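Long-range contact in BAG family molecular chaperone regulator 2 (Arabidopsis thaliana, PDB 4HWD), which probably acts as a co-chaperone in programmed cell death and stress responses, its BAG domain binding the ATPase domain of HSP70/HSC70 chaperones: residues N43-L48 with E80-L85. Sequence-based numbering, arbitrary orientation.
Sequences NLMEML and EALDLL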
loop_
_atom_site.group_PDB
_atom_site.type_symbol
_atom_site.label_atom_id
_atom_site.label_comp_id
_atom_site.label_asym_id
_atom_site.label_seq_id
_atom_site.Cartn_x
_atom_site.Cartn_y
_atom_site.Cartn_z
ATOM N N ASN A 43 -3.221 -3.420 11.421
ATOM C CA ASN A 43 -4.075 -4.080 10.435
ATOM C C ASN A 43 -3.798 -3.523 9.033
ATOM O O ASN A 43 -3.785 -4.262 8.053
ATOM C CB ASN A 43 -5.555 -3.888 10.786
ATOM C CG ASN A 43 -5.992 -4.751 11.950
ATOM O OD1 ASN A 43 -5.658 -5.936 12.016
ATOM N ND2 ASN A 43 -6.756 -4.165 12.872
ATOM N N LEU A 44 -3.581 -2.210 8.953
ATOM C CA LEU A 44 -3.283 -1.537 7.689
ATOM C C LEU A 44 -1.918 -2.002 7.175
ATOM O O LEU A 44 -1.719 -2.165 5.974
ATOM C CB LEU A 44 -3.273 -0.009 7.880
ATOM C CG LEU A 44 -3.204 0.849 6.606
ATOM C CD1 LEU A 44 -4.517 0.694 5.838
ATOM C CD2 LEU A 44 -2.976 2.319 6.955
ATOM N N MET A 45 -0.977 -2.229 8.088
ATOM C CA MET A 45 0.346 -2.679 7.685
ATOM C C MET A 45 0.280 -4.019 6.962
ATOM O O MET A 45 0.929 -4.207 5.943
ATOM C CB MET A 45 1.273 -2.799 8.897
ATOM C CG MET A 45 2.686 -3.253 8.533
ATOM S SD MET A 45 3.511 -2.043 7.503
ATOM C CE MET A 45 4.189 -0.908 8.794
ATOM N N GLU A 46 -0.501 -4.953 7.493
ATOM C CA GLU A 46 -0.645 -6.269 6.880
ATOM C C GLU A 46 -1.345 -6.175 5.517
ATOM O O GLU A 46 -1.031 -6.932 4.594
ATOM C CB GLU A 46 -1.433 -7.202 7.812
ATOM C CG GLU A 46 -1.648 -8.634 7.284
ATOM C CD GLU A 46 -2.835 -8.764 6.343
ATOM O OE1 GLU A 46 -3.774 -7.936 6.429
ATOM O OE2 GLU A 46 -2.845 -9.712 5.531
ATOM N N MET A 47 -2.292 -5.255 5.386
ATOM C CA MET A 47 -2.991 -5.106 4.114
ATOM C C MET A 47 -2.042 -4.584 3.039
ATOM O O MET A 47 -2.033 -5.092 1.916
ATOM C CB MET A 47 -4.204 -4.185 4.275
ATOM C CG MET A 47 -5.365 -4.850 5.019
ATOM S SD MET A 47 -6.766 -3.776 5.375
ATOM C CE MET A 47 -6.924 -3.974 7.135
ATOM N N LEU A 48 -1.220 -3.594 3.385
ATOM C CA LEU A 48 -0.261 -3.041 2.426
ATOM C C LEU A 48 0.712 -4.136 1.997
ATOM O O LEU A 48 0.965 -4.321 0.803
ATOM C CB LEU A 48 0.525 -1.873 3.044
ATOM C CG LEU A 48 -0.231 -0.591 3.415
ATOM C CD1 LEU A 48 0.624 0.281 4.331
ATOM C CD2 LEU A 48 -0.601 0.157 2.149
ATOM N N GLU A 80 6.695 2.637 4.648
ATOM C CA GLU A 80 7.672 3.438 5.373
ATOM C C GLU A 80 7.004 4.633 6.067
ATOM O O GLU A 80 7.410 5.013 7.168
ATOM C CB GLU A 80 8.777 3.899 4.413
ATOM C CG GLU A 80 9.441 2.717 3.697
ATOM C CD GLU A 80 10.426 3.123 2.607
ATOM O OE1 GLU A 80 10.156 4.096 1.868
ATOM O OE2 GLU A 80 11.467 2.448 2.477
ATOM N N ALA A 81 5.982 5.219 5.443
ATOM C CA ALA A 81 5.275 6.338 6.064
ATOM C C ALA A 81 4.528 5.808 7.284
ATOM O O ALA A 81 4.519 6.436 8.346
ATOM C CB ALA A 81 4.281 6.975 5.072
ATOM N N LEU A 82 3.909 4.643 7.124
ATOM C CA LEU A 82 3.159 4.018 8.202
ATOM C C LEU A 82 4.095 3.659 9.356
ATOM O O LEU A 82 3.692 3.707 10.522
ATOM C CB LEU A 82 2.425 2.772 7.676
ATOM C CG LEU A 82 1.448 2.042 8.612
ATOM C CD1 LEU A 82 0.544 3.034 9.345
ATOM C CD2 LEU A 82 0.607 1.077 7.786
ATOM N N ASP A 83 5.337 3.290 9.045
ATOM C CA ASP A 83 6.301 2.971 10.108
ATOM C C ASP A 83 6.492 4.205 10.988
ATOM O O ASP A 83 6.637 4.101 12.210
ATOM C CB ASP A 83 7.669 2.581 9.538
ATOM C CG ASP A 83 7.660 1.238 8.840
ATOM O OD1 ASP A 83 6.945 0.323 9.300
ATOM O OD2 ASP A 83 8.391 1.098 7.837
ATOM N N LEU A 84 6.512 5.375 10.358
ATOM C CA LEU A 84 6.680 6.623 11.092
ATOM C C LEU A 84 5.410 7.011 11.843
ATOM O O LEU A 84 5.481 7.654 12.891
ATOM C CB LEU A 84 7.128 7.736 10.141
ATOM C CG LEU A 84 8.639 7.733 9.846
ATOM C CD1 LEU A 84 9.078 6.349 9.390
ATOM C CD2 LEU A 84 8.982 8.779 8.783
ATOM N N LEU A 85 4.247 6.630 11.315
ATOM C CA LEU A 85 2.995 6.932 12.010
ATOM C C LEU A 85 2.904 6.092 13.283
ATOM O O LEU A 85 2.397 6.556 14.302
ATOM C CB LEU A 85 1.766 6.649 11.124
ATOM C CG LEU A 85 1.418 7.650 10.012
ATOM C CD1 LEU A 85 -0.003 7.401 9.511
ATOM C CD2 LEU A 85 1.529 9.065 10.554
#
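Leu-82 reaches out from helix 63-89 and sets its methyl CD2 among three side chains of helix 38-57. The closest of them is Leu-48, whose CD1 lies 3.5 Å from CD2 of Leu-82; Leu-44 brings its own CD2 to 3.9 Å from the same methyl, from a direction roughly at right angles to that of Leu-48, both leucines crossing Leu-82 obliquely. From a third direction the backbone N of Met-45 comes within 3.7 Å of Leu-82 CD2, so the methyl rests on the helix surface as well as on its side chains. Leucine suits all three buried places, its branched methyls filling the interior between the helices: with CG anti to the backbone N, Leu-82 extends toward the facing helix and offers CD2 to the surface made by Leu-44, Met-45 and Leu-48. Met-45 is the flexible partner. Its CG is also anti to N, but bends at chi2 (64°) and chi3 (85°) swing the thioether along Leu-82 in the opposite sense, bringing CE 4.0 Å from Leu-82 CG. The same methyl ends 3.1 Å from OD1 of Asp-83, the Asp-83 side chain crossing that of Met-45 at about a right angle.

The two helix segments run antiparallel, their axes 10.6 Å apart at an angle of 169°, with Met-45 opposite Leu-82 in register. Leu-44 also touches Phe-26, while Leu-48 packs on Leu-75, Tyr-78 and Val-79; the contact thus joins helix 38-57 to helix 63-89 in the BAG domain's three-helix bundle and reaches helix 2-31 through Leu-44. No hydrogen bond or salt bridge links the segments. Cohesion therefore rests on apolar packing; charged Asp-83 suits the partly exposed margin, where the S-methyl, slightly polarised by sulfur, may lessen the cost of approaching its carboxylate.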